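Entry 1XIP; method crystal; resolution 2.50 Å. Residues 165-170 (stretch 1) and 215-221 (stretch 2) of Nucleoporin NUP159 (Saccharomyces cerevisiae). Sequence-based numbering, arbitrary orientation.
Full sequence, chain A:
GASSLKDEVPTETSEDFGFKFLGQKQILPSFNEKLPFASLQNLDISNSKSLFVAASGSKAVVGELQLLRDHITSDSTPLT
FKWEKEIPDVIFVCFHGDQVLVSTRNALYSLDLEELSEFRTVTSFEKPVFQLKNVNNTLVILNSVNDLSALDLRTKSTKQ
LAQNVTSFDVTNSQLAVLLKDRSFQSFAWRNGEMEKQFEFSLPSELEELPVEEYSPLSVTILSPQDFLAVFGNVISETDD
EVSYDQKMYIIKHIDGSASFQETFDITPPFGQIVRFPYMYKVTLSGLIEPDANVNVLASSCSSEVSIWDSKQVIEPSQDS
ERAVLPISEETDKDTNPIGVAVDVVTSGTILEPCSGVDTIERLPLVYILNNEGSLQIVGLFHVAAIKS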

# COMPACT_ATOMS: atom_id res chain seq x y z
N VAL A 165 -12.56 13.49 0.09
CA VAL A 165 -11.79 12.38 0.61
C VAL A 165 -10.31 12.67 0.36
O VAL A 165 -9.97 13.18 -0.71
N THR A 166 -9.44 12.34 1.32
CA THR A 166 -8.00 12.47 1.10
C THR A 166 -7.29 11.12 1.13
O THR A 166 -6.21 10.96 0.57
N SER A 167 -7.93 10.15 1.78
CA SER A 167 -7.48 8.78 1.77
C SER A 167 -8.67 7.84 1.93
O SER A 167 -9.62 8.14 2.62
N PHE A 168 -8.59 6.70 1.28
CA PHE A 168 -9.61 5.67 1.45
C PHE A 168 -8.95 4.30 1.55
O PHE A 168 -7.79 4.13 1.20
N ASP A 169 -9.69 3.32 2.05
CA ASP A 169 -9.26 1.93 2.02
C ASP A 169 -10.49 1.05 1.82
O ASP A 169 -11.57 1.41 2.26
N VAL A 170 -10.33 -0.09 1.14
CA VAL A 170 -11.41 -1.08 1.02
C VAL A 170 -10.94 -2.47 1.34
O VAL A 170 -9.77 -2.82 1.11
N SER A 215 -1.97 17.36 8.51
CA SER A 215 -2.96 17.17 7.49
C SER A 215 -3.40 15.72 7.45
O SER A 215 -2.65 14.83 7.87
N PRO A 216 -4.60 15.47 6.94
CA PRO A 216 -5.08 14.09 6.80
C PRO A 216 -4.32 13.42 5.66
O PRO A 216 -4.37 13.92 4.53
N LEU A 217 -3.59 12.34 5.96
CA LEU A 217 -2.72 11.72 4.96
C LEU A 217 -3.19 10.32 4.54
O LEU A 217 -3.11 9.97 3.36
N SER A 218 -3.70 9.53 5.48
CA SER A 218 -3.86 8.11 5.21
C SER A 218 -4.82 7.34 6.16
O SER A 218 -4.78 7.54 7.36
N VAL A 219 -5.66 6.47 5.59
CA VAL A 219 -6.37 5.45 6.37
C VAL A 219 -6.02 4.05 5.91
O VAL A 219 -5.72 3.83 4.73
N THR A 220 -6.11 3.11 6.85
CA THR A 220 -5.96 1.71 6.57
C THR A 220 -6.90 0.96 7.47
O THR A 220 -6.90 1.19 8.67
N ILE A 221 -7.72 0.09 6.89
CA ILE A 221 -8.56 -0.83 7.63
C ILE A 221 -7.69 -1.99 8.10
O ILE A 221 -7.11 -2.71 7.27

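The two stretches run as neighbouring strands in nearly the same direction, with 9° between their axes and 5.4 Å at closest approach. The direct hydrogen bonds between them run from backbone N to side-chain O. No backbone-to-backbone hydrogen bond joins the two stretches.

Two direct hydrogen bonds cross the gap. Ser167 points toward the other strand with chi1 t, and its OG accepts from Val219 N at 3.0 Å. Two residues on, Asp169 repeats the pattern. It also points toward its neighbour with chi1 t, and its OD2 accepts from Ile221 N at 2.7 Å. Both angles at hydrogen are close to 160°, so the bonds are nearly straight. The spacing of two residues on each strand matches the parallel register, in which the CA of Ser167 lies nearest the CA of Ser218, and that of Asp169 nearest that of Thr220. Asp169 OD2 is also hydrogen-bonded elsewhere in the structure.

Two waters add bridges. Water 1 lies 3.2 Å from Ser167 OG and 3.0 Å from Ser218 OG, and joins the two hydroxyls. Water 2 donates to Val219 O at 2.7 Å and, weakly, to Phe168 O at 3.4 Å. It therefore ties the backbones together where they do not bond directly.

The remaining contacts are van der Waals. Pro216, Val219 and Ile221 point toward stretch 1. Thr166, with chi1 p, places OG1 3.4 Å from Pro216 CB. Val219 has an off-well chi1 of -126°, and its CG2 lies 3.7 Å from Ser167 CB and 4.0 Å from Phe168 N. Ile221 is m at chi1 and t at chi2. Its CD1 reaches to 4.2 Å from Val170 CA. Phe168, Val170 and Leu217 point away, so their side chains add little to the interface. Together the stretches bury 410 Å².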

# COMPACT_ATOMS: atom_id res chain seq x y z
CB VAL A 165 -12.18 11.06 -0.14
CG1 VAL A 165 -11.49 9.81 0.47
CG2 VAL A 165 -13.69 10.89 -0.18
CB THR A 166 -7.33 13.45 2.08
OG1 THR A 166 -7.59 13.04 3.42
CG2 THR A 166 -7.98 14.83 2.00
CB SER A 167 -6.47 8.52 2.90
OG SER A 167 -5.79 7.28 2.69
CB PHE A 168 -10.62 5.72 0.30
CG PHE A 168 -10.13 5.05 -0.97
CD1 PHE A 168 -10.47 3.72 -1.24
CD2 PHE A 168 -9.35 5.75 -1.89
CE1 PHE A 168 -10.03 3.10 -2.42
CE2 PHE A 168 -8.92 5.14 -3.07
CZ PHE A 168 -9.25 3.81 -3.33
CB ASP A 169 -8.53 1.58 3.32
CG ASP A 169 -7.72 0.29 3.22
OD1 ASP A 169 -7.54 -0.25 2.08
OD2 ASP A 169 -7.22 -0.26 4.23
CB VAL A 170 -12.00 -1.19 -0.39
CG1 VAL A 170 -13.37 -0.55 -0.46
CG2 VAL A 170 -11.07 -0.68 -1.45
CB SER A 215 -2.37 17.55 6.14
OG SER A 215 -3.11 18.60 5.55
CB PRO A 216 -6.56 14.28 6.44
CG PRO A 216 -6.62 15.63 5.77
CD PRO A 216 -5.57 16.46 6.44
CB LEU A 217 -1.26 11.70 5.42
CG LEU A 217 -0.49 13.01 5.77
CD1 LEU A 217 0.90 12.72 6.28
CD2 LEU A 217 -0.39 13.93 4.60
CB SER A 218 -2.48 7.45 5.21
OG SER A 218 -2.60 6.09 5.55
CB VAL A 219 -7.92 5.45 6.25
CG1 VAL A 219 -8.54 5.53 7.63
CG2 VAL A 219 -8.45 6.48 5.27
CB THR A 220 -4.52 1.27 6.84
OG1 THR A 220 -3.65 2.03 6.00
CG2 THR A 220 -4.29 -0.16 6.38
CB ILE A 221 -9.67 -1.37 6.73
CG1 ILE A 221 -10.54 -0.22 6.23
CG2 ILE A 221 -10.47 -2.41 7.47
CD1 ILE A 221 -11.57 -0.62 5.18
O HOH W 1 -3.05 5.68 2.57
O HOH W 2 -4.60 3.55 2.25